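Long-range contacts in decapping nuclease RAI1 (Candida albicans, PDB 5BUD), which removes NAD and other non-canonical or incomplete caps from the 5' ends of RNAs with the help of divalent metal ions, and binds and stimulates the exoribonuclease RAT1: residues 255-266 with 309-320; 272-282 with 294-302. All blocks are in the same frame, centred on the assembly; numbering follows the deposited sequence.

Interaction 1. Residues 255-266 with 309-320. With nucleotides of chain C.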
# COMPACT_ATOMS: atom_id res chain seq x y z
N ASN A 255 -5.75 -13.35 -24.45
CA ASN A 255 -5.29 -14.16 -23.31
C ASN A 255 -3.99 -13.64 -22.70
O ASN A 255 -3.68 -13.93 -21.53
CB ASN A 255 -5.15 -15.65 -23.73
CG ASN A 255 -4.18 -16.44 -22.85
OD1 ASN A 255 -2.96 -16.29 -22.95
ND2 ASN A 255 -4.73 -17.29 -21.99
N SER A 256 -3.23 -12.87 -23.46
CA SER A 256 -2.05 -12.21 -22.89
C SER A 256 -2.52 -11.22 -21.83
O SER A 256 -1.93 -11.12 -20.73
CB SER A 256 -1.24 -11.50 -23.96
OG SER A 256 0.12 -11.47 -23.57
N GLN A 257 -3.61 -10.52 -22.17
CA GLN A 257 -4.16 -9.48 -21.31
C GLN A 257 -4.83 -10.10 -20.09
O GLN A 257 -4.78 -9.53 -19.00
CB GLN A 257 -5.12 -8.56 -22.08
CG GLN A 257 -4.48 -7.96 -23.34
CD GLN A 257 -5.26 -6.83 -24.00
OE1 GLN A 257 -5.10 -6.60 -25.21
NE2 GLN A 257 -6.05 -6.08 -23.23
N VAL A 258 -5.41 -11.28 -20.27
CA VAL A 258 -5.98 -12.01 -19.15
C VAL A 258 -4.95 -12.41 -18.09
O VAL A 258 -5.25 -12.28 -16.89
CB VAL A 258 -6.72 -13.28 -19.64
CG1 VAL A 258 -7.11 -14.15 -18.48
CG2 VAL A 258 -7.95 -12.88 -20.43
N VAL A 259 -3.76 -12.90 -18.47
CA VAL A 259 -2.78 -13.27 -17.45
C VAL A 259 -2.19 -12.03 -16.77
O VAL A 259 -1.97 -12.04 -15.57
CB VAL A 259 -1.68 -14.32 -17.85
CG1 VAL A 259 -1.99 -14.99 -19.18
CG2 VAL A 259 -0.27 -13.74 -17.82
N SER A 260 -2.00 -10.96 -17.53
CA SER A 260 -1.57 -9.71 -16.94
C SER A 260 -2.60 -9.15 -15.95
O SER A 260 -2.24 -8.65 -14.88
CB SER A 260 -1.29 -8.69 -18.06
OG SER A 260 -0.79 -7.51 -17.50
N PHE A 261 -3.88 -9.24 -16.30
CA PHE A 261 -4.92 -8.76 -15.42
C PHE A 261 -4.95 -9.61 -14.15
O PHE A 261 -5.07 -9.08 -13.04
CB PHE A 261 -6.31 -8.68 -16.09
CG PHE A 261 -7.38 -8.22 -15.14
CD1 PHE A 261 -7.45 -6.87 -14.74
CD2 PHE A 261 -8.26 -9.12 -14.56
CE1 PHE A 261 -8.39 -6.47 -13.81
CE2 PHE A 261 -9.21 -8.71 -13.62
CZ PHE A 261 -9.28 -7.38 -13.27
N GLU A 262 -4.83 -10.93 -14.28
CA GLU A 262 -4.67 -11.81 -13.11
C GLU A 262 -3.52 -11.36 -12.19
O GLU A 262 -3.69 -11.31 -10.97
CB GLU A 262 -4.47 -13.28 -13.51
CG GLU A 262 -4.33 -14.23 -12.33
CD GLU A 262 -4.68 -15.68 -12.69
OE1 GLU A 262 -3.83 -16.54 -12.47
OE2 GLU A 262 -5.80 -15.93 -13.15
N GLN A 263 -2.37 -11.04 -12.78
CA GLN A 263 -1.21 -10.61 -12.01
C GLN A 263 -1.48 -9.31 -11.24
O GLN A 263 -1.12 -9.20 -10.06
CB GLN A 263 0.02 -10.45 -12.92
CG GLN A 263 0.45 -11.77 -13.54
CD GLN A 263 1.50 -11.68 -14.62
OE1 GLN A 263 1.52 -10.75 -15.45
NE2 GLN A 263 2.36 -12.68 -14.67
N LYS A 264 -2.11 -8.34 -11.88
CA LYS A 264 -2.45 -7.04 -11.25
C LYS A 264 -3.46 -7.22 -10.15
O LYS A 264 -3.38 -6.56 -9.10
CB LYS A 264 -3.11 -6.09 -12.24
CG LYS A 264 -2.22 -5.41 -13.24
CD LYS A 264 -3.11 -4.69 -14.24
CE LYS A 264 -2.43 -3.47 -14.80
NZ LYS A 264 -3.14 -3.10 -16.05
N LEU A 265 -4.48 -8.05 -10.43
CA LEU A 265 -5.55 -8.35 -9.48
C LEU A 265 -5.04 -9.06 -8.25
O LEU A 265 -5.51 -8.84 -7.16
CB LEU A 265 -6.66 -9.18 -10.15
CG LEU A 265 -7.96 -9.41 -9.39
CD1 LEU A 265 -8.76 -8.13 -9.30
CD2 LEU A 265 -8.78 -10.51 -10.06
N PHE A 266 -4.00 -9.87 -8.41
CA PHE A 266 -3.38 -10.54 -7.28
C PHE A 266 -2.70 -9.50 -6.39
O PHE A 266 -2.82 -9.56 -5.15
CB PHE A 266 -2.36 -11.58 -7.76
CG PHE A 266 -1.46 -12.10 -6.68
CD1 PHE A 266 -1.99 -12.82 -5.62
CD2 PHE A 266 -0.11 -11.82 -6.68
CE1 PHE A 266 -1.16 -13.30 -4.62
CE2 PHE A 266 0.73 -12.29 -5.68
CZ PHE A 266 0.20 -13.04 -4.65
N ASN A 309 -10.02 -19.64 -12.92
CA ASN A 309 -10.01 -19.08 -14.24
C ASN A 309 -9.47 -20.12 -15.24
O ASN A 309 -8.29 -20.48 -15.16
CB ASN A 309 -9.14 -17.84 -14.27
CG ASN A 309 -9.26 -17.07 -15.55
OD1 ASN A 309 -9.48 -17.64 -16.61
ND2 ASN A 309 -9.12 -15.74 -15.46
N PRO A 310 -10.32 -20.57 -16.19
CA PRO A 310 -9.89 -21.60 -17.12
C PRO A 310 -8.77 -21.16 -18.08
O PRO A 310 -8.06 -22.01 -18.59
CB PRO A 310 -11.17 -21.98 -17.86
CG PRO A 310 -12.05 -20.81 -17.73
CD PRO A 310 -11.72 -20.18 -16.42
N LEU A 311 -8.61 -19.85 -18.29
CA LEU A 311 -7.58 -19.34 -19.17
C LEU A 311 -6.20 -19.17 -18.55
O LEU A 311 -5.25 -19.02 -19.29
CB LEU A 311 -8.00 -18.00 -19.78
CG LEU A 311 -9.36 -17.96 -20.47
CD1 LEU A 311 -9.49 -16.68 -21.28
CD2 LEU A 311 -9.53 -19.17 -21.36
N THR A 312 -6.06 -19.21 -17.23
CA THR A 312 -4.76 -18.84 -16.67
C THR A 312 -4.05 -19.96 -15.96
O THR A 312 -3.44 -19.74 -14.93
CB THR A 312 -4.92 -17.65 -15.72
OG1 THR A 312 -5.86 -18.00 -14.69
CG2 THR A 312 -5.40 -16.45 -16.48
N ASN A 313 -4.10 -21.18 -16.49
CA ASN A 313 -3.31 -22.24 -15.89
C ASN A 313 -1.82 -22.15 -16.23
O ASN A 313 -1.43 -21.61 -17.27
CB ASN A 313 -3.88 -23.62 -16.18
CG ASN A 313 -5.01 -23.96 -15.24
OD1 ASN A 313 -4.84 -24.77 -14.33
ND2 ASN A 313 -6.15 -23.31 -15.41
N ALA A 314 -1.01 -22.67 -15.32
CA ALA A 314 0.43 -22.74 -15.46
C ALA A 314 0.95 -23.86 -14.56
O ALA A 314 0.20 -24.41 -13.74
CB ALA A 314 1.06 -21.41 -15.07
N ALA A 315 2.22 -24.20 -14.71
CA ALA A 315 2.89 -25.08 -13.77
C ALA A 315 2.61 -24.56 -12.37
O ALA A 315 2.59 -23.34 -12.15
CB ALA A 315 4.38 -25.12 -14.04
N THR A 316 2.38 -25.48 -11.43
CA THR A 316 2.07 -25.13 -10.05
C THR A 316 3.00 -24.04 -9.51
O THR A 316 2.55 -23.12 -8.85
CB THR A 316 2.13 -26.37 -9.12
OG1 THR A 316 1.40 -27.45 -9.70
CG2 THR A 316 1.54 -26.07 -7.75
N GLU A 317 4.29 -24.13 -9.82
CA GLU A 317 5.26 -23.12 -9.37
C GLU A 317 4.96 -21.70 -9.89
O GLU A 317 5.21 -20.73 -9.18
CB GLU A 317 6.70 -23.53 -9.75
CG GLU A 317 7.80 -22.83 -8.97
CD GLU A 317 8.05 -23.41 -7.58
OE1 GLU A 317 7.49 -24.48 -7.27
OE2 GLU A 317 8.81 -22.79 -6.80
N LYS A 318 4.45 -21.59 -11.12
CA LYS A 318 4.15 -20.29 -11.73
C LYS A 318 2.71 -19.79 -11.57
O LYS A 318 2.46 -18.61 -11.71
CB LYS A 318 4.53 -20.27 -13.22
CG LYS A 318 5.81 -19.49 -13.51
CD LYS A 318 6.22 -19.52 -14.99
CE LYS A 318 5.12 -19.05 -15.94
NZ LYS A 318 4.51 -17.74 -15.56
N LYS A 319 1.76 -20.67 -11.30
CA LYS A 319 0.34 -20.28 -11.19
C LYS A 319 0.09 -19.57 -9.87
O LYS A 319 0.36 -20.12 -8.81
CB LYS A 319 -0.56 -21.53 -11.31
CG LYS A 319 -2.01 -21.34 -10.89
CD LYS A 319 -2.78 -20.46 -11.85
CE LYS A 319 -4.11 -20.03 -11.26
NZ LYS A 319 -4.89 -19.09 -12.15
N ILE A 320 -0.40 -18.33 -9.93
CA ILE A 320 -0.74 -17.59 -8.70
C ILE A 320 -1.74 -18.35 -7.81
O ILE A 320 -2.80 -18.74 -8.25
CB ILE A 320 -1.30 -16.17 -9.00
CG1 ILE A 320 -0.18 -15.28 -9.54
CG2 ILE A 320 -1.86 -15.54 -7.72
CD1 ILE A 320 -0.66 -14.01 -10.22
P U C 4 -1.11 -0.52 -22.28
OP1 U C 4 -0.68 -0.06 -23.63
OP2 U C 4 -2.19 0.19 -21.56
O5' U C 4 -1.49 -2.06 -22.39
C5' U C 4 -0.66 -2.95 -23.15
C4' U C 4 -1.54 -3.86 -23.97
O4' U C 4 -0.82 -5.07 -24.30
C3' U C 4 -2.73 -4.37 -23.19
O3' U C 4 -3.69 -4.84 -24.12
C2' U C 4 -2.06 -5.42 -22.31
O2' U C 4 -2.92 -6.31 -21.63
C1' U C 4 -1.08 -6.06 -23.31
N1 U C 4 0.20 -6.48 -22.72
C2 U C 4 0.18 -7.04 -21.46
O2 U C 4 -0.85 -7.20 -20.82
N3 U C 4 1.41 -7.40 -20.96
C4 U C 4 2.63 -7.27 -21.59
O4 U C 4 3.65 -7.65 -21.00
C5 U C 4 2.57 -6.69 -22.89
C6 U C 4 1.39 -6.32 -23.40
P U C 3 -1.74 0.56 -16.47
OP1 U C 3 -2.88 0.47 -17.39
OP2 U C 3 -1.51 -0.49 -15.46
O5' U C 3 -0.42 0.72 -17.34
C5' U C 3 -0.40 1.61 -18.47
C4' U C 3 0.39 1.01 -19.60
O4' U C 3 1.80 0.99 -19.26
C3' U C 3 0.02 -0.43 -19.95
O3' U C 3 0.16 -0.57 -21.35
C2' U C 3 1.05 -1.25 -19.17
O2' U C 3 1.33 -2.51 -19.74
C1' U C 3 2.28 -0.34 -19.26
N1 U C 3 3.21 -0.47 -18.13
C2 U C 3 4.50 -0.89 -18.41
O2 U C 3 4.89 -1.17 -19.53
N3 U C 3 5.33 -0.97 -17.31
C4 U C 3 5.01 -0.69 -16.00
O4 U C 3 5.87 -0.81 -15.13
C5 U C 3 3.66 -0.26 -15.80
C6 U C 3 2.83 -0.17 -16.84
O HOH W 1 -0.95 -16.92 -12.40
O HOH W 2 -8.04 -14.10 -12.92
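With CG anti to the backbone N (chi1 -179°) and the chain extended beyond it, Glu-262 carries its carboxylate straight out from helix 255-275 to Thr-312 and Lys-319. Thr-312 approaches from the opposite direction; its chi1 of 57° sets OG1 between backbone N and carbonyl carbon, where the hydroxyl donates to Glu-262 OE2 at 2.6 Å. Lys-319 reaches the other oxygen by a bend at chi2, forming a salt bridge from NZ to Glu-262 OE1 of 2.8 Å. Each donor comes on the syn side of its oxygen, tilted out of the carboxylate plane. One water donates a hydrogen bond to Glu-262 OE1 and accepts one from Ile-320 N, while another joins OE2 to Asn-309 ND2, so each oxygen has two partners and the buried carboxylate is fixed in rotation.

Within the PD-(D/E)XK nuclease fold, the contact ties the loop between helices 302-307 and 322-339 to the first turns of helix 255-275. The loop begins with a type I turn, Asn-309 to Thr-312, reinforced by an Asx turn in which Leu-311 N donates to Asn-309 OD1 (2.9 Å). Lys-319 NZ also donates to Thr-312 O, near the loop's start, and to Ile-306 O of helix 302-307.

Val-258 CG1 presses on Thr-312 CG2 at 3.5 Å, a tight fit, and on Leu-311 CB. Farther along, Ile-320 CG2 lies over one face of Phe-266, 3.8 Å from the ring centroid in a CH-pi contact, and Ile-306 packs against both residues. Lys-264 NZ makes a weak hydrogen bond of 3.1 Å to OP2 of U3 of chain C.

Interaction 2. Residues 272-282 with 294-302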
# COMPACT_ATOMS: atom_id res chain seq x y z
N CYS A 272 -5.09 -5.21 -0.37
CA CYS A 272 -6.37 -5.04 0.30
C CYS A 272 -6.62 -6.07 1.37
O CYS A 272 -7.19 -5.74 2.41
CB CYS A 272 -7.50 -5.05 -0.72
SG CYS A 272 -7.45 -3.61 -1.79
N PHE A 273 -6.19 -7.32 1.14
CA PHE A 273 -6.21 -8.33 2.18
C PHE A 273 -5.41 -7.89 3.41
O PHE A 273 -5.87 -8.01 4.52
CB PHE A 273 -5.68 -9.69 1.67
CG PHE A 273 -5.75 -10.78 2.71
CD1 PHE A 273 -6.92 -11.51 2.89
CD2 PHE A 273 -4.68 -11.04 3.54
CE1 PHE A 273 -7.00 -12.49 3.87
CE2 PHE A 273 -4.76 -12.01 4.53
CZ PHE A 273 -5.91 -12.74 4.68
N LEU A 274 -4.21 -7.36 3.22
CA LEU A 274 -3.38 -6.96 4.37
C LEU A 274 -4.06 -5.87 5.22
O LEU A 274 -3.97 -5.88 6.45
CB LEU A 274 -1.99 -6.50 3.92
CG LEU A 274 -1.05 -7.65 3.53
CD1 LEU A 274 0.10 -7.18 2.65
CD2 LEU A 274 -0.49 -8.31 4.77
N MET A 275 -4.81 -5.01 4.56
CA MET A 275 -5.38 -3.82 5.16
C MET A 275 -6.85 -3.99 5.61
O MET A 275 -7.42 -3.08 6.15
CB MET A 275 -5.33 -2.73 4.12
CG MET A 275 -5.17 -1.35 4.67
SD MET A 275 -3.65 -1.08 5.59
CE MET A 275 -4.30 0.46 6.21
N GLY A 276 -7.46 -5.14 5.34
CA GLY A 276 -8.87 -5.31 5.61
C GLY A 276 -9.83 -4.59 4.70
O GLY A 276 -10.99 -4.38 5.06
N VAL A 277 -9.38 -4.22 3.51
CA VAL A 277 -10.24 -3.56 2.54
C VAL A 277 -11.00 -4.63 1.73
O VAL A 277 -10.38 -5.51 1.12
CB VAL A 277 -9.40 -2.69 1.62
CG1 VAL A 277 -10.24 -2.17 0.47
CG2 VAL A 277 -8.75 -1.52 2.43
N THR A 278 -12.33 -4.54 1.70
CA THR A 278 -13.19 -5.63 1.21
C THR A 278 -13.69 -5.40 -0.23
O THR A 278 -14.29 -6.28 -0.82
CB THR A 278 -14.44 -5.84 2.11
OG1 THR A 278 -15.29 -4.69 2.06
CG2 THR A 278 -14.02 -6.12 3.51
N LYS A 279 -13.43 -4.20 -0.77
CA LYS A 279 -13.95 -3.85 -2.10
C LYS A 279 -12.82 -3.25 -2.96
O LYS A 279 -12.11 -2.30 -2.53
CB LYS A 279 -15.12 -2.85 -1.95
CG LYS A 279 -16.42 -3.46 -1.46
CD LYS A 279 -17.56 -2.43 -1.48
CE LYS A 279 -18.91 -3.06 -1.16
NZ LYS A 279 -18.85 -3.73 0.15
N ILE A 280 -12.67 -3.79 -4.17
CA ILE A 280 -11.77 -3.26 -5.20
C ILE A 280 -12.54 -2.94 -6.46
O ILE A 280 -13.23 -3.81 -7.02
CB ILE A 280 -10.66 -4.28 -5.55
CG1 ILE A 280 -9.98 -4.73 -4.29
CG2 ILE A 280 -9.70 -3.68 -6.55
CD1 ILE A 280 -8.99 -5.86 -4.43
N ILE A 281 -12.45 -1.69 -6.92
CA ILE A 281 -13.22 -1.24 -8.08
C ILE A 281 -12.22 -0.92 -9.18
O ILE A 281 -11.31 -0.10 -8.99
CB ILE A 281 -14.10 -0.02 -7.74
CG1 ILE A 281 -15.13 -0.43 -6.69
CG2 ILE A 281 -14.77 0.56 -8.97
CD1 ILE A 281 -16.16 0.60 -6.32
N TYR A 282 -12.38 -1.57 -10.32
CA TYR A 282 -11.59 -1.30 -11.50
C TYR A 282 -12.33 -0.42 -12.49
O TYR A 282 -13.49 -0.69 -12.85
CB TYR A 282 -11.16 -2.61 -12.19
CG TYR A 282 -9.88 -3.17 -11.66
CD1 TYR A 282 -9.86 -3.89 -10.49
CD2 TYR A 282 -8.66 -2.97 -12.33
CE1 TYR A 282 -8.69 -4.42 -9.99
CE2 TYR A 282 -7.48 -3.47 -11.80
CZ TYR A 282 -7.53 -4.19 -10.63
OH TYR A 282 -6.40 -4.72 -10.08
N VAL A 294 -16.94 0.03 -15.40
CA VAL A 294 -16.45 -0.10 -14.05
C VAL A 294 -16.92 -1.40 -13.45
O VAL A 294 -18.07 -1.77 -13.65
CB VAL A 294 -16.94 1.08 -13.20
CG1 VAL A 294 -16.60 0.89 -11.73
CG2 VAL A 294 -16.37 2.38 -13.76
N GLU A 295 -16.04 -2.10 -12.75
CA GLU A 295 -16.39 -3.37 -12.12
C GLU A 295 -15.88 -3.48 -10.68
O GLU A 295 -14.68 -3.25 -10.41
CB GLU A 295 -15.82 -4.51 -12.96
CG GLU A 295 -16.28 -5.89 -12.51
CD GLU A 295 -15.78 -7.03 -13.38
OE1 GLU A 295 -15.22 -6.78 -14.47
OE2 GLU A 295 -15.93 -8.18 -12.95
N LEU A 296 -16.80 -3.84 -9.79
CA LEU A 296 -16.51 -4.15 -8.39
C LEU A 296 -16.13 -5.61 -8.15
O LEU A 296 -16.82 -6.51 -8.61
CB LEU A 296 -17.75 -3.85 -7.55
CG LEU A 296 -17.77 -4.22 -6.07
CD1 LEU A 296 -16.67 -3.55 -5.30
CD2 LEU A 296 -19.14 -3.83 -5.52
N PHE A 297 -15.04 -5.83 -7.44
CA PHE A 297 -14.66 -7.14 -6.95
C PHE A 297 -14.69 -7.13 -5.45
O PHE A 297 -14.25 -6.16 -4.81
CB PHE A 297 -13.25 -7.51 -7.39
CG PHE A 297 -13.10 -7.62 -8.89
CD1 PHE A 297 -13.24 -8.84 -9.52
CD2 PHE A 297 -12.85 -6.50 -9.65
CE1 PHE A 297 -13.09 -8.95 -10.90
CE2 PHE A 297 -12.74 -6.57 -11.04
CZ PHE A 297 -12.84 -7.82 -11.67
N ASN A 298 -15.18 -8.22 -4.88
CA ASN A 298 -15.09 -8.44 -3.44
C ASN A 298 -13.77 -9.11 -3.15
O ASN A 298 -13.49 -10.17 -3.70
CB ASN A 298 -16.24 -9.30 -2.96
CG ASN A 298 -17.57 -8.64 -3.14
OD1 ASN A 298 -17.79 -7.49 -2.70
ND2 ASN A 298 -18.49 -9.33 -3.80
N THR A 299 -12.95 -8.47 -2.31
CA THR A 299 -11.62 -8.93 -2.00
C THR A 299 -11.57 -10.42 -1.65
O THR A 299 -10.73 -11.17 -2.18
CB THR A 299 -11.04 -8.11 -0.86
OG1 THR A 299 -11.00 -6.73 -1.29
CG2 THR A 299 -9.64 -8.61 -0.45
N GLU A 300 -12.49 -10.86 -0.79
CA GLU A 300 -12.52 -12.23 -0.32
C GLU A 300 -12.82 -13.24 -1.44
O GLU A 300 -12.50 -14.43 -1.31
CB GLU A 300 -13.50 -12.42 0.84
CG GLU A 300 -14.96 -12.49 0.43
CD GLU A 300 -15.90 -12.65 1.62
OE1 GLU A 300 -15.42 -13.02 2.73
OE2 GLU A 300 -17.12 -12.42 1.45
N GLU A 301 -13.37 -12.78 -2.55
CA GLU A 301 -13.70 -13.68 -3.68
C GLU A 301 -12.58 -13.82 -4.70
O GLU A 301 -12.53 -14.79 -5.47
CB GLU A 301 -14.97 -13.21 -4.37
CG GLU A 301 -16.21 -13.39 -3.51
CD GLU A 301 -17.49 -12.82 -4.11
OE1 GLU A 301 -17.46 -11.97 -5.03
OE2 GLU A 301 -18.57 -13.27 -3.64
N ILE A 302 -11.65 -12.85 -4.71
CA ILE A 302 -10.53 -12.91 -5.64
C ILE A 302 -9.73 -14.25 -5.64
O ILE A 302 -9.44 -14.75 -6.70
CB ILE A 302 -9.60 -11.68 -5.48
CG1 ILE A 302 -10.37 -10.43 -5.92
CG2 ILE A 302 -8.34 -11.84 -6.31
CD1 ILE A 302 -9.70 -9.13 -5.52
O HOH W 3 -14.25 -9.08 0.46
O HOH W 4 -17.20 -6.44 -0.23
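The rings of Tyr-282 and Phe-297 meet obliquely, their planes at 86° and their centroids 6.0 Å apart, with Tyr-282 CD1 nearest Phe-297 CE2. Ile-280 O lies at the edge of the Phe-297 ring, in its plane, and Phe-261 of helix 255-275 meets the Tyr-282 ring edge-to-face.

The rings stand on one face of the antiparallel hairpin of strands 279-285 and 291-298. Ile-280 and Phe-297 form a hydrogen-bonded pair: Ile-280 N donates to Phe-297 O in a nearly straight bond (179° at the hydrogen), and Phe-297 N returns one of 2.7 Å to Ile-280 O. Tyr-282 and Glu-295 repeat the pattern through both their backbone groups. On the sheet face bearing Lys-279 and Ile-281, Leu-296 CD1 lies across the Lys-279 chain and touches Ile-281 CG1 at 3.7 Å. Ile-281 CG2 presses on Val-294 CG1 at 3.3 Å, closer than ordinary van der Waals contact.

Where the ladder ends, Thr-299 takes over. Its OG1, anti to its own carbonyl carbon (chi1 -60°), donates to Val-277 O at 2.8 Å, while its backbone N donates to Thr-278 O from above the carbonyl plane. Water also donates to Thr-278 O, and one molecule bridges on to Asn-298 OD1. Ile-280 CD1 and Ile-302 CD1 touch at 3.5 Å, carrying the apolar packing into helix 302-307.

Helix 255-275 closes in a Schellman motif at Gly-276, turning the chain into strand 279-285, which lies parallel to strand 243-250. That neighbour supplies the metal ligands Glu-245 and Leu-246, and the backbones of Lys-279 and Ile-281 bond to Glu-245. The arrangement is an antiparallel hairpin whose first strand belongs to the core sheet of the PD-(D/E)XK nuclease fold, with the Ile-280 side chain about 8 Å from a bound manganese ion.

How the interactions relate
Helix 255-275 serves both contacts: its early turns hold a long loop in interaction 1, and its last turn leads into the hairpin of interaction 2. Both are partly buried, the second more so; the centre of the first lies about 22 Å from the chain centre, that of the second about 13 Å. Interaction 1 surrounds a buried carboxylate with charge, hydroxyl and water bonds, flanked by apolar packing and an exposed rim at Asn-255 and Leu-311. Interaction 2, beside the metal site, rests chiefly on backbone bonds with apolar sheet faces. Their centres are about 18 Å apart, yet they meet where Phe-261 CZ packs 3.9 Å from Phe-297 CZ. Helix 302-307 links them further, through Ile-302 and Ile-306.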